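Local structure of Baccell_00875 (Bacteroides cellulosilyticus DSM 14838, 5NO8) at residues C158-A163 with G182-H187; E284-K289 with F318-N323; N450-A455 with I492-R497; P611-T616 with A677-W682. The protein is a polysaccharide lyase that probably cleaves the bond between capping L-rhamnose and glucuronic acid in complex arabinogalactan proteins. All coordinates share one frame; numbering follows the deposited sequence.

Interaction 1. Residues C158-A163 with G182-H187; sequences CINSRA and GDFTPH
The phenyl ring of F184 lies alongside I159 and N160 of helix 155-161, and these side chains meet it differently. N160 runs next to F184 and points the same way, its amide plane nearly parallel to the ring plane (4°) but offset from it; OD1 comes to 3.9 Å from F184 CE2. I159 crosses F184 obliquely and places CG2, anti to its own backbone N, at the ring edge, 3.5 Å from CE2. The carbonyl G182 O sits over the centre of one ring face, 3.7 Å above its plane. At the other branch of I159 the packing is tight, with CD1 3.5 Å from G182 CA. The backbones are closest at this point: G182 N reaches I159 O at 2.9 Å, but the N-H...O angle of 128° makes the hydrogen bond weak. A beta carbon on G182 would clash with I159 O, lying 2.4 Å away, so the approach depends on a residue without one. The contact ties the helix that leads into edge strand 163-168 of an antiparallel sheet to the loop joining strands 175-180 and 187-194. I159 also touches V574 of helix 562-576. The chemistry is mixed: R50, bound to N160 OD1 and in cation-pi contact with F184, probably keeps amide and ring near parallel, R180 ties the backbones through N160 O and F184 O, and apolar packing and one weak bond do the rest.

Interaction 2. Residues E284-K289 with F318-N323; sequences EACTAK and FDFYYN
On the buried side, A288 and F320 form a non-hydrogen-bonded antiparallel pair, with A288 CB 4.2 Å from F320 CD1. C286 SG, anti to its backbone N, lies at the edge of the same ring, 3.9 Å from CD1, a sulfur-aromatic contact whose line runs 75° off the ring normal. V306 of strand 303-309 packs on both A288 and F320. Strands 287-290 and 314-322 are antiparallel neighbours in a mixed eight-stranded sheet; the axes of segments 287-289 and 318-322 approach to 4.7 Å at 158°. T287 and Y321 exchange two bonds of 2.8 Å, T287 N to Y321 O and Y321 N to T287 O; K289 and D319 exchange another two. A further bond, N323 N to E284 O at 2.9 Å, extends the pairing into exposed loop. The face bearing T287, K289 and Y321 is more solvent-exposed, yet closely packed: K289 crosses Y321 at about a right angle, CD 3.7 Å from CE2, and T287 OG1 stands 3.5 Å from Y321 CB. An alanine in place of Y321 would remove the ring that the K289 methylenes pack against and would probably leave that lysine less ordered. D319, on this face, forms a salt bridge with R317.

Interaction 3. Residues N450-A455 with I492-R497; sequences NYMWVA and IGIPVR
M452 starts from helix 448-465 with its CB directed at the 492-497 segment, where it meets two backbone carbonyls, I492 O at 3.8 Å and G493 O at 3.9 Å. CG, anti to the carbonyl carbon of M452, passes 4.0 Å from I494 CG1. SD, placed by a chi2 bend of -48°, lies beside the same carbon, 3.9 Å from I494 CG1, and also 4.2 Å from P495 CD; M452 and I494 thus run side by side in one direction. A chi3 of 91° then turns CE away from this segment, and the side chain also packs on L478 and M481 of helix 469-485. The contact joins one helix to the connection that enters helix 496-505, within a succession of helices consistent with an alpha/alpha toroid. That connection turns sharply: P495 is the centre of an inverse gamma turn, closed by V496 N bonding I494 O at 2.9 Å, and occupies the N-cap position. The P495 ring also meets helix 448-465, with CG 4.3 Å from A455 CB. On the other flank the W453 indole reaches I492, its CZ2 lying 4.2 Å from I492 CB. Q550 OE1 accepts the G493 N-H from helix 542-559.

Interaction 4. Residues P611-T616 with A677-W682; sequences PHYWST and ANDQDW
D679 OD2 is gripped twice: Y613 OH donates a hydrogen bond of 2.6 Å to it, from 47° out of the carboxylate plane, and water 2 donates to the same oxygen at 2.6 Å. Y613 belongs to an aromatic cluster with W614 and W682, built on two type I turns that lead into helices 615-629 and 682-692. The other carboxylate oxygen, D679 OD1, binds water 1 at 2.9 Å, and that water also bonds H612 NE2. A protonated H612 would probably stabilise the negative charge on D679. Y613 takes the crowded first torsion (chi1 74°), which lays its ring against the D679-Q680 backbone, with D679 O 3.3 Å above one face near the rim. W682 runs beside Y613, their planes 17° apart but slid so far that the rings barely overlap. A phenylalanine in place of Y613 would remove the hydroxyl and is likely to leave the D679 carboxylate less firmly oriented. W682 NE1 is bound by E394 O. A glycerol close to W614 may mark a pocket. Y613 CE1 lies over the centre of the W614 ring, and W614 CH2 rests over one face of W682, 3.6 Å from its CG.

Overall arrangement
From the N terminus the four contacts follow in series, none nesting or crossing. Interaction 1 closes a loop of 18 residues holding strands 163-168 and 175-180, and fastens helix 155-161 to their sheet. Interaction 2 closes a 28-residue excursion of strands and loops, without helix, in another sheet, its centre about 36 Å from that of interaction 1. The helical region follows: interaction 3 spans helix 469-485, and interaction 4 spans 60 residues, bringing the start of helix 615-629 to the start of the last helix, 682-692. Interactions 3 and 4 touch, W453 CG lying 3.5 Å from W682 CZ2 and I492 CG2 3.7 Å from W614 CZ3. Interactions 2 and 3 lie on opposite sides of the chain's centre, with centres about 49 Å apart.

Interaction 1. Residues C158-A163 with G182-H187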
loop_
_atom_site.group_PDB
_atom_site.type_symbol
_atom_site.label_atom_id
_atom_site.label_comp_id
_atom_site.label_asym_id
_atom_site.label_seq_id
_atom_site.Cartn_x
_atom_site.Cartn_y
_atom_site.Cartn_z
ATOM N N CYS A 158 -17.658 -0.457 5.125
ATOM C CA CYS A 158 -16.222 -0.763 5.268
ATOM C C CYS A 158 -15.827 -0.905 6.720
ATOM O O CYS A 158 -15.266 -1.906 7.118
ATOM C CB CYS A 158 -15.368 0.304 4.630
ATOM S SG CYS A 158 -15.428 0.232 2.858
ATOM N N ILE A 159 -16.180 0.099 7.513
ATOM C CA ILE A 159 -15.826 0.145 8.914
ATOM C C ILE A 159 -16.339 -1.069 9.694
ATOM O O ILE A 159 -15.635 -1.619 10.545
ATOM C CB ILE A 159 -16.321 1.507 9.492
ATOM C CG1 ILE A 159 -15.383 2.631 9.019
ATOM C CG2 ILE A 159 -16.511 1.494 10.990
ATOM C CD1 ILE A 159 -13.996 2.625 9.600
ATOM N N ASN A 160 -17.561 -1.500 9.388
ATOM C CA ASN A 160 -18.195 -2.559 10.155
ATOM C C ASN A 160 -18.066 -3.952 9.555
ATOM O O ASN A 160 -18.168 -4.926 10.291
ATOM C CB ASN A 160 -19.672 -2.205 10.342
ATOM C CG ASN A 160 -19.842 -1.002 11.247
ATOM O OD1 ASN A 160 -19.559 -1.067 12.446
ATOM N ND2 ASN A 160 -20.278 0.102 10.678
ATOM N N SER A 161 -17.893 -4.021 8.240
ATOM C CA SER A 161 -18.168 -5.257 7.483
ATOM C C SER A 161 -17.211 -5.608 6.344
ATOM O O SER A 161 -17.554 -6.464 5.527
ATOM C CB SER A 161 -19.579 -5.148 6.872
ATOM O OG SER A 161 -20.513 -4.814 7.886
ATOM N N ARG A 162 -16.059 -4.946 6.271
ATOM C CA ARG A 162 -15.015 -5.274 5.285
ATOM C C ARG A 162 -13.684 -5.354 5.996
ATOM O O ARG A 162 -13.549 -4.909 7.134
ATOM C CB ARG A 162 -14.953 -4.260 4.144
ATOM C CG ARG A 162 -16.236 -4.111 3.329
ATOM C CD ARG A 162 -16.536 -5.392 2.556
ATOM N NE ARG A 162 -17.683 -5.252 1.674
ATOM C CZ ARG A 162 -18.959 -5.350 2.065
ATOM N NH1 ARG A 162 -19.271 -5.591 3.327
ATOM N NH2 ARG A 162 -19.931 -5.185 1.177
ATOM N N ALA A 163 -12.698 -5.932 5.326
ATOM C CA ALA A 163 -11.396 -6.170 5.974
ATOM C C ALA A 163 -10.231 -5.724 5.101
ATOM O O ALA A 163 -10.214 -5.986 3.904
ATOM C CB ALA A 163 -11.252 -7.638 6.312
ATOM N N GLY A 182 -12.794 -0.914 10.436
ATOM C CA GLY A 182 -13.037 -0.062 11.615
ATOM C C GLY A 182 -12.246 -0.424 12.847
ATOM O O GLY A 182 -12.426 0.190 13.885
ATOM N N ASP A 183 -11.418 -1.460 12.758
ATOM C CA ASP A 183 -10.618 -1.976 13.857
ATOM C C ASP A 183 -11.390 -2.697 14.951
ATOM O O ASP A 183 -10.795 -3.075 15.949
ATOM C CB ASP A 183 -9.705 -0.898 14.476
ATOM C CG ASP A 183 -8.541 -1.497 15.262
ATOM O OD1 ASP A 183 -7.844 -2.368 14.711
ATOM O OD2 ASP A 183 -8.338 -1.112 16.426
ATOM N N PHE A 184 -12.687 -2.946 14.765
ATOM C CA PHE A 184 -13.469 -3.623 15.797
ATOM C C PHE A 184 -13.184 -5.125 15.717
ATOM O O PHE A 184 -13.212 -5.696 14.635
ATOM C CB PHE A 184 -14.970 -3.405 15.610
ATOM C CG PHE A 184 -15.367 -1.966 15.467
ATOM C CD1 PHE A 184 -15.280 -1.102 16.549
ATOM C CD2 PHE A 184 -15.832 -1.474 14.242
ATOM C CE1 PHE A 184 -15.647 0.236 16.419
ATOM C CE2 PHE A 184 -16.198 -0.142 14.109
ATOM C CZ PHE A 184 -16.107 0.712 15.197
ATOM N N THR A 185 -12.932 -5.730 16.865
ATOM C CA THR A 185 -12.739 -7.169 16.988
ATOM C C THR A 185 -14.097 -7.868 16.842
ATOM O O THR A 185 -15.134 -7.224 17.016
ATOM C CB THR A 185 -12.135 -7.521 18.351
ATOM O OG1 THR A 185 -12.984 -7.036 19.396
ATOM C CG2 THR A 185 -10.751 -6.885 18.521
ATOM N N PRO A 186 -14.125 -9.152 16.473
ATOM C CA PRO A 186 -12.953 -9.942 16.101
ATOM C C PRO A 186 -12.420 -9.659 14.698
ATOM O O PRO A 186 -13.136 -9.195 13.812
ATOM C CB PRO A 186 -13.489 -11.368 16.133
ATOM C CG PRO A 186 -14.908 -11.212 15.707
ATOM C CD PRO A 186 -15.367 -9.931 16.338
ATOM N N HIS A 187 -11.143 -9.977 14.539
ATOM C CA HIS A 187 -10.490 -10.019 13.251
ATOM C C HIS A 187 -10.260 -11.480 12.861
ATOM O O HIS A 187 -10.572 -12.391 13.621
ATOM C CB HIS A 187 -9.189 -9.273 13.370
ATOM C CG HIS A 187 -9.365 -7.872 13.846
ATOM N ND1 HIS A 187 -10.000 -6.913 13.098
ATOM C CD2 HIS A 187 -8.992 -7.266 15.005
ATOM C CE1 HIS A 187 -10.006 -5.769 13.769
ATOM N NE2 HIS A 187 -9.412 -5.960 14.934
#

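Interaction 2. Residues E284-K289 with F318-N323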
loop_
_atom_site.group_PDB
_atom_site.type_symbol
_atom_site.label_atom_id
_atom_site.label_comp_id
_atom_site.label_asym_id
_atom_site.label_seq_id
_atom_site.Cartn_x
_atom_site.Cartn_y
_atom_site.Cartn_z
ATOM N N GLU A 284 14.714 -26.551 15.056
ATOM C CA GLU A 284 15.725 -27.572 14.751
ATOM C C GLU A 284 16.405 -27.317 13.394
ATOM O O GLU A 284 15.747 -26.997 12.367
ATOM C CB GLU A 284 15.143 -28.995 14.882
ATOM C CG GLU A 284 14.132 -29.436 13.836
ATOM C CD GLU A 284 12.954 -30.259 14.397
ATOM O OE1 GLU A 284 13.167 -31.083 15.322
ATOM O OE2 GLU A 284 11.804 -30.094 13.904
ATOM N N ALA A 285 17.731 -27.397 13.423
ATOM C CA ALA A 285 18.559 -27.297 12.242
ATOM C C ALA A 285 18.206 -26.046 11.434
ATOM O O ALA A 285 17.879 -26.140 10.237
ATOM C CB ALA A 285 18.395 -28.557 11.405
ATOM N N CYS A 286 18.263 -24.887 12.095
ATOM C CA CYS A 286 17.946 -23.623 11.430
ATOM C C CYS A 286 19.190 -23.085 10.747
ATOM O O CYS A 286 20.233 -22.976 11.390
ATOM C CB CYS A 286 17.446 -22.598 12.415
ATOM S SG CYS A 286 16.948 -21.060 11.586
ATOM N N THR A 287 19.098 -22.823 9.446
ATOM C CA THR A 287 20.186 -22.230 8.677
ATOM C C THR A 287 19.607 -21.047 7.911
ATOM O O THR A 287 18.373 -20.877 7.820
ATOM C CB THR A 287 20.803 -23.202 7.642
ATOM O OG1 THR A 287 19.780 -23.730 6.790
ATOM C CG2 THR A 287 21.552 -24.346 8.325
ATOM N N ALA A 288 20.486 -20.229 7.371
ATOM C CA ALA A 288 20.061 -19.058 6.638
ATOM C C ALA A 288 20.888 -18.795 5.421
ATOM O O ALA A 288 22.036 -19.236 5.328
ATOM C CB ALA A 288 20.087 -17.844 7.531
ATOM N N LYS A 289 20.305 -18.040 4.490
ATOM C CA LYS A 289 21.007 -17.583 3.300
ATOM C C LYS A 289 20.710 -16.102 3.044
ATOM O O LYS A 289 19.657 -15.594 3.444
ATOM C CB LYS A 289 20.626 -18.394 2.072
ATOM C CG LYS A 289 21.028 -19.856 2.130
ATOM C CD LYS A 289 20.665 -20.655 0.883
ATOM C CE LYS A 289 20.877 -22.159 1.144
ATOM N NZ LYS A 289 20.588 -22.930 -0.107
ATOM N N PHE A 318 16.712 -12.489 2.523
ATOM C CA PHE A 318 17.180 -13.387 3.564
ATOM C C PHE A 318 16.231 -14.575 3.625
ATOM O O PHE A 318 15.021 -14.376 3.779
ATOM C CB PHE A 318 17.186 -12.670 4.906
ATOM C CG PHE A 318 18.240 -11.597 5.016
ATOM C CD1 PHE A 318 19.550 -11.941 5.232
ATOM C CD2 PHE A 318 17.915 -10.249 4.913
ATOM C CE1 PHE A 318 20.517 -10.970 5.370
ATOM C CE2 PHE A 318 18.887 -9.271 5.020
ATOM C CZ PHE A 318 20.190 -9.643 5.266
ATOM N N ASP A 319 16.764 -15.797 3.524
ATOM C CA ASP A 319 15.983 -17.031 3.664
ATOM C C ASP A 319 16.362 -17.759 4.956
ATOM O O ASP A 319 17.548 -17.821 5.273
ATOM C CB ASP A 319 16.208 -17.971 2.484
ATOM C CG ASP A 319 15.564 -17.487 1.212
ATOM O OD1 ASP A 319 14.312 -17.492 1.102
ATOM O OD2 ASP A 319 16.296 -17.109 0.291
ATOM N N PHE A 320 15.362 -18.197 5.728
ATOM C CA PHE A 320 15.575 -19.148 6.824
ATOM C C PHE A 320 15.057 -20.535 6.434
ATOM O O PHE A 320 14.004 -20.669 5.822
ATOM C CB PHE A 320 14.866 -18.714 8.096
ATOM C CG PHE A 320 15.485 -17.531 8.750
ATOM C CD1 PHE A 320 16.518 -17.680 9.660
ATOM C CD2 PHE A 320 15.047 -16.256 8.438
ATOM C CE1 PHE A 320 17.107 -16.578 10.251
ATOM C CE2 PHE A 320 15.621 -15.152 9.031
ATOM C CZ PHE A 320 16.651 -15.302 9.939
ATOM N N TYR A 321 15.813 -21.560 6.816
ATOM C CA TYR A 321 15.480 -22.949 6.529
ATOM C C TYR A 321 15.488 -23.637 7.868
ATOM O O TYR A 321 16.441 -23.462 8.644
ATOM C CB TYR A 321 16.510 -23.594 5.609
ATOM C CG TYR A 321 16.601 -22.910 4.278
ATOM C CD1 TYR A 321 15.753 -23.259 3.222
ATOM C CD2 TYR A 321 17.486 -21.857 4.095
ATOM C CE1 TYR A 321 15.825 -22.595 2.008
ATOM C CE2 TYR A 321 17.548 -21.193 2.892
ATOM C CZ TYR A 321 16.725 -21.563 1.869
ATOM O OH TYR A 321 16.804 -20.864 0.704
ATOM N N TYR A 322 14.430 -24.383 8.180
ATOM C CA TYR A 322 14.225 -24.887 9.548
ATOM C C TYR A 322 13.319 -26.118 9.543
ATOM O O TYR A 322 12.564 -26.350 8.604
ATOM C CB TYR A 322 13.674 -23.800 10.510
ATOM C CG TYR A 322 12.402 -23.168 10.037
ATOM C CD1 TYR A 322 12.418 -22.224 9.006
ATOM C CD2 TYR A 322 11.177 -23.520 10.578
ATOM C CE1 TYR A 322 11.240 -21.681 8.513
ATOM C CE2 TYR A 322 10.007 -22.956 10.122
ATOM C CZ TYR A 322 10.044 -22.035 9.078
ATOM O OH TYR A 322 8.843 -21.518 8.570
ATOM N N ASN A 323 13.437 -26.903 10.612
ATOM C CA ASN A 323 12.544 -28.059 10.863
ATOM C C ASN A 323 12.443 -29.036 9.692
ATOM O O ASN A 323 11.359 -29.500 9.311
ATOM C CB ASN A 323 11.154 -27.573 11.336
ATOM C CG ASN A 323 11.201 -26.835 12.666
ATOM O OD1 ASN A 323 10.181 -26.306 13.143
ATOM N ND2 ASN A 323 12.361 -26.750 13.248
#

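Interaction 3. Residues N450-A455 with I492-R497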
loop_
_atom_site.group_PDB
_atom_site.type_symbol
_atom_site.label_atom_id
_atom_site.label_comp_id
_atom_site.label_asym_id
_atom_site.label_seq_id
_atom_site.Cartn_x
_atom_site.Cartn_y
_atom_site.Cartn_z
ATOM N N ASN A 450 -6.022 20.049 -5.760
ATOM C CA ASN A 450 -4.965 20.761 -6.454
ATOM C C ASN A 450 -4.596 22.057 -5.747
ATOM O O ASN A 450 -3.439 22.480 -5.819
ATOM C CB ASN A 450 -5.349 21.058 -7.907
ATOM C CG ASN A 450 -5.583 19.805 -8.727
ATOM O OD1 ASN A 450 -5.240 18.688 -8.312
ATOM N ND2 ASN A 450 -6.147 19.985 -9.919
ATOM N N TYR A 451 -5.551 22.663 -5.041
ATOM C CA TYR A 451 -5.333 23.953 -4.367
ATOM C C TYR A 451 -4.374 23.856 -3.184
ATOM O O TYR A 451 -3.629 24.803 -2.900
ATOM C CB TYR A 451 -6.653 24.512 -3.842
ATOM C CG TYR A 451 -7.592 24.989 -4.928
ATOM C CD1 TYR A 451 -8.248 24.076 -5.759
ATOM C CD2 TYR A 451 -7.828 26.360 -5.124
ATOM C CE1 TYR A 451 -9.104 24.502 -6.756
ATOM C CE2 TYR A 451 -8.695 26.803 -6.118
ATOM C CZ TYR A 451 -9.331 25.872 -6.933
ATOM O OH TYR A 451 -10.185 26.280 -7.930
ATOM N N MET A 452 -4.443 22.745 -2.449
ATOM C CA MET A 452 -3.582 22.548 -1.275
ATOM C C MET A 452 -2.127 22.484 -1.675
ATOM O O MET A 452 -1.268 22.994 -0.967
ATOM C CB MET A 452 -3.925 21.260 -0.544
ATOM C CG MET A 452 -5.350 21.167 -0.026
ATOM S SD MET A 452 -5.882 22.645 0.887
ATOM C CE MET A 452 -6.608 23.631 -0.408
ATOM N N TRP A 453 -1.876 21.829 -2.798
ATOM C CA TRP A 453 -0.511 21.579 -3.267
ATOM C C TRP A 453 0.080 22.842 -3.875
ATOM O O TRP A 453 1.250 23.147 -3.647
ATOM C CB TRP A 453 -0.488 20.426 -4.259
ATOM C CG TRP A 453 -1.037 19.145 -3.683
ATOM C CD1 TRP A 453 -0.909 18.690 -2.392
ATOM C CD2 TRP A 453 -1.814 18.171 -4.380
ATOM N NE1 TRP A 453 -1.546 17.487 -2.258
ATOM C CE2 TRP A 453 -2.114 17.146 -3.462
ATOM C CE3 TRP A 453 -2.278 18.062 -5.697
ATOM C CZ2 TRP A 453 -2.861 16.012 -3.821
ATOM C CZ3 TRP A 453 -3.030 16.947 -6.051
ATOM C CH2 TRP A 453 -3.305 15.930 -5.113
ATOM N N VAL A 454 -0.738 23.594 -4.617
ATOM C CA VAL A 454 -0.326 24.913 -5.085
ATOM C C VAL A 454 -0.016 25.839 -3.913
ATOM O O VAL A 454 0.990 26.527 -3.938
ATOM C CB VAL A 454 -1.369 25.551 -6.033
ATOM C CG1 VAL A 454 -1.058 27.038 -6.268
ATOM C CG2 VAL A 454 -1.357 24.821 -7.348
ATOM N N ALA A 455 -0.868 25.868 -2.897
ATOM C CA ALA A 455 -0.632 26.686 -1.714
ATOM C C ALA A 455 0.624 26.287 -0.962
ATOM O O ALA A 455 1.402 27.141 -0.520
ATOM C CB ALA A 455 -1.810 26.609 -0.778
ATOM N N ILE A 492 -5.540 16.214 0.751
ATOM C CA ILE A 492 -4.255 15.698 1.168
ATOM C C ILE A 492 -3.262 16.854 1.379
ATOM O O ILE A 492 -3.080 17.711 0.498
ATOM C CB ILE A 492 -3.680 14.741 0.114
ATOM C CG1 ILE A 492 -4.607 13.527 -0.068
ATOM C CG2 ILE A 492 -2.274 14.295 0.533
ATOM C CD1 ILE A 492 -4.431 12.843 -1.400
ATOM N N GLY A 493 -2.613 16.846 2.534
ATOM C CA GLY A 493 -1.538 17.783 2.816
ATOM C C GLY A 493 -2.041 19.213 2.889
ATOM O O GLY A 493 -1.450 20.120 2.303
ATOM N N ILE A 494 -3.153 19.417 3.593
ATOM C CA ILE A 494 -3.629 20.778 3.846
ATOM C C ILE A 494 -2.496 21.426 4.656
ATOM O O ILE A 494 -2.135 20.901 5.700
ATOM C CB ILE A 494 -4.942 20.772 4.643
ATOM C CG1 ILE A 494 -6.058 20.124 3.805
ATOM C CG2 ILE A 494 -5.316 22.200 5.045
ATOM C CD1 ILE A 494 -7.259 19.681 4.616
ATOM N N PRO A 495 -1.888 22.516 4.144
ATOM C CA PRO A 495 -0.678 23.046 4.790
ATOM C C PRO A 495 -0.944 23.935 6.031
ATOM O O PRO A 495 -0.689 25.147 6.005
ATOM C CB PRO A 495 -0.005 23.820 3.651
ATOM C CG PRO A 495 -1.142 24.295 2.819
ATOM C CD PRO A 495 -2.172 23.208 2.869
ATOM N N VAL A 496 -1.431 23.325 7.107
ATOM C CA VAL A 496 -1.840 24.060 8.308
ATOM C C VAL A 496 -0.667 24.757 9.014
ATOM O O VAL A 496 -0.657 25.975 9.177
ATOM C CB VAL A 496 -2.595 23.141 9.296
ATOM C CG1 VAL A 496 -2.900 23.838 10.616
ATOM C CG2 VAL A 496 -3.875 22.617 8.664
ATOM N N ARG A 497 0.313 23.975 9.448
ATOM C CA ARG A 497 1.475 24.523 10.133
ATOM C C ARG A 497 2.280 25.444 9.235
ATOM O O ARG A 497 2.719 26.515 9.679
ATOM C CB ARG A 497 2.395 23.425 10.637
ATOM C CG ARG A 497 1.768 22.522 11.659
ATOM C CD ARG A 497 2.826 21.878 12.535
ATOM N NE ARG A 497 3.270 22.790 13.587
ATOM C CZ ARG A 497 4.191 22.503 14.504
ATOM N NH1 ARG A 497 4.820 21.330 14.508
ATOM N NH2 ARG A 497 4.498 23.411 15.418
#

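Interaction 4. Residues P611-T616 with A677-W682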
loop_
_atom_site.group_PDB
_atom_site.type_symbol
_atom_site.label_atom_id
_atom_site.label_comp_id
_atom_site.label_asym_id
_atom_site.label_seq_id
_atom_site.Cartn_x
_atom_site.Cartn_y
_atom_site.Cartn_z
ATOM N N PRO A 611 5.235 -0.154 -2.598
ATOM C CA PRO A 611 4.521 0.984 -2.066
ATOM C C PRO A 611 3.950 1.845 -3.150
ATOM O O PRO A 611 4.384 1.792 -4.318
ATOM C CB PRO A 611 5.607 1.721 -1.279
ATOM C CG PRO A 611 6.852 1.448 -2.037
ATOM C CD PRO A 611 6.680 0.118 -2.717
ATOM N N HIS A 612 2.883 2.553 -2.780
ATOM C CA HIS A 612 2.479 3.715 -3.483
ATOM C C HIS A 612 2.801 4.883 -2.572
ATOM O O HIS A 612 2.563 4.840 -1.392
ATOM C CB HIS A 612 1.001 3.702 -3.787
ATOM C CG HIS A 612 0.566 4.896 -4.554
ATOM N ND1 HIS A 612 -0.008 5.988 -3.951
ATOM C CD2 HIS A 612 0.719 5.216 -5.860
ATOM C CE1 HIS A 612 -0.253 6.904 -4.873
ATOM N NE2 HIS A 612 0.173 6.453 -6.037
ATOM N N TYR A 613 3.266 5.963 -3.162
ATOM C CA TYR A 613 3.794 7.104 -2.396
ATOM C C TYR A 613 2.821 7.748 -1.404
ATOM O O TYR A 613 3.262 8.304 -0.401
ATOM C CB TYR A 613 4.349 8.155 -3.340
ATOM C CG TYR A 613 3.298 8.942 -4.052
ATOM C CD1 TYR A 613 2.800 10.103 -3.485
ATOM C CD2 TYR A 613 2.827 8.563 -5.287
ATOM C CE1 TYR A 613 1.870 10.867 -4.127
ATOM C CE2 TYR A 613 1.869 9.326 -5.938
ATOM C CZ TYR A 613 1.380 10.466 -5.327
ATOM O OH TYR A 613 0.448 11.280 -5.930
ATOM N N TRP A 614 1.495 7.693 -1.639
ATOM C CA TRP A 614 0.603 8.249 -0.602
ATOM C C TRP A 614 0.611 7.462 0.709
ATOM O O TRP A 614 0.168 7.970 1.742
ATOM C CB TRP A 614 -0.819 8.472 -1.078
ATOM C CG TRP A 614 -1.065 9.603 -2.014
ATOM C CD1 TRP A 614 -1.859 9.545 -3.090
ATOM C CD2 TRP A 614 -0.590 10.973 -1.951
ATOM N NE1 TRP A 614 -1.911 10.749 -3.724
ATOM C CE2 TRP A 614 -1.139 11.645 -3.044
ATOM C CE3 TRP A 614 0.282 11.672 -1.105
ATOM C CZ2 TRP A 614 -0.862 12.998 -3.320
ATOM C CZ3 TRP A 614 0.558 13.000 -1.381
ATOM C CH2 TRP A 614 -0.017 13.647 -2.455
ATOM N N SER A 615 1.175 6.251 0.726
ATOM C CA SER A 615 1.448 5.577 1.988
ATOM C C SER A 615 2.265 6.458 2.945
ATOM O O SER A 615 2.199 6.274 4.144
ATOM C CB SER A 615 2.201 4.248 1.803
ATOM O OG SER A 615 3.523 4.429 1.249
ATOM N N THR A 616 3.042 7.393 2.406
ATOM C CA THR A 616 3.847 8.278 3.264
ATOM C C THR A 616 3.018 9.281 4.040
ATOM O O THR A 616 3.502 9.819 5.009
ATOM C CB THR A 616 4.962 9.013 2.491
ATOM O OG1 THR A 616 4.429 9.885 1.506
ATOM C CG2 THR A 616 5.901 7.998 1.806
ATOM N N ALA A 677 7.715 8.111 -14.343
ATOM C CA ALA A 677 7.793 8.987 -13.170
ATOM C C ALA A 677 6.660 9.996 -13.336
ATOM O O ALA A 677 6.611 10.750 -14.324
ATOM C CB ALA A 677 9.122 9.693 -13.099
ATOM N N ASN A 678 5.728 9.967 -12.403
ATOM C CA ASN A 678 4.574 10.810 -12.454
ATOM C C ASN A 678 4.522 11.640 -11.182
ATOM O O ASN A 678 5.086 12.741 -11.149
ATOM C CB ASN A 678 3.328 9.927 -12.751
ATOM C CG ASN A 678 2.086 10.741 -12.977
ATOM O OD1 ASN A 678 1.968 11.816 -12.414
ATOM N ND2 ASN A 678 1.136 10.235 -13.807
ATOM N N ASP A 679 3.907 11.125 -10.124
ATOM C CA ASP A 679 3.585 11.889 -8.932
ATOM C C ASP A 679 4.301 11.456 -7.629
ATOM O O ASP A 679 4.073 12.023 -6.568
ATOM C CB ASP A 679 2.031 11.921 -8.731
ATOM C CG ASP A 679 1.336 10.555 -8.887
ATOM O OD1 ASP A 679 1.869 9.591 -9.517
ATOM O OD2 ASP A 679 0.200 10.448 -8.339
ATOM N N GLN A 680 5.168 10.453 -7.727
ATOM C CA GLN A 680 5.805 9.816 -6.573
ATOM C C GLN A 680 6.758 10.695 -5.783
ATOM O O GLN A 680 7.134 10.308 -4.684
ATOM C CB GLN A 680 6.563 8.521 -6.968
ATOM C CG GLN A 680 7.846 8.743 -7.775
ATOM C CD GLN A 680 7.615 9.460 -9.079
ATOM O OE1 GLN A 680 8.286 10.496 -9.424
ATOM N NE2 GLN A 680 6.685 8.937 -9.837
ATOM N N ASP A 681 7.123 11.861 -6.295
ATOM C CA ASP A 681 8.093 12.695 -5.572
ATOM C C ASP A 681 7.543 13.234 -4.258
ATOM O O ASP A 681 8.308 13.581 -3.364
ATOM C CB ASP A 681 8.666 13.750 -6.496
ATOM C CG ASP A 681 9.475 13.117 -7.601
ATOM O OD1 ASP A 681 10.360 12.284 -7.282
ATOM O OD2 ASP A 681 9.215 13.373 -8.787
ATOM N N TRP A 682 6.215 13.226 -4.085
ATOM C CA TRP A 682 5.646 13.410 -2.751
ATOM C C TRP A 682 6.219 12.487 -1.663
ATOM O O TRP A 682 6.258 12.849 -0.494
ATOM C CB TRP A 682 4.099 13.264 -2.764
ATOM C CG TRP A 682 3.405 14.372 -3.457
ATOM C CD1 TRP A 682 2.813 14.326 -4.671
ATOM C CD2 TRP A 682 3.233 15.713 -2.974
ATOM N NE1 TRP A 682 2.267 15.551 -4.987
ATOM C CE2 TRP A 682 2.526 16.425 -3.968
ATOM C CE3 TRP A 682 3.641 16.384 -1.821
ATOM C CZ2 TRP A 682 2.202 17.792 -3.834
ATOM C CZ3 TRP A 682 3.323 17.754 -1.687
ATOM C CH2 TRP A 682 2.585 18.423 -2.691
HETATM O O HOH W 1 0.978 6.981 -8.755
HETATM O O HOH W 2 -1.506 8.884 -7.193
#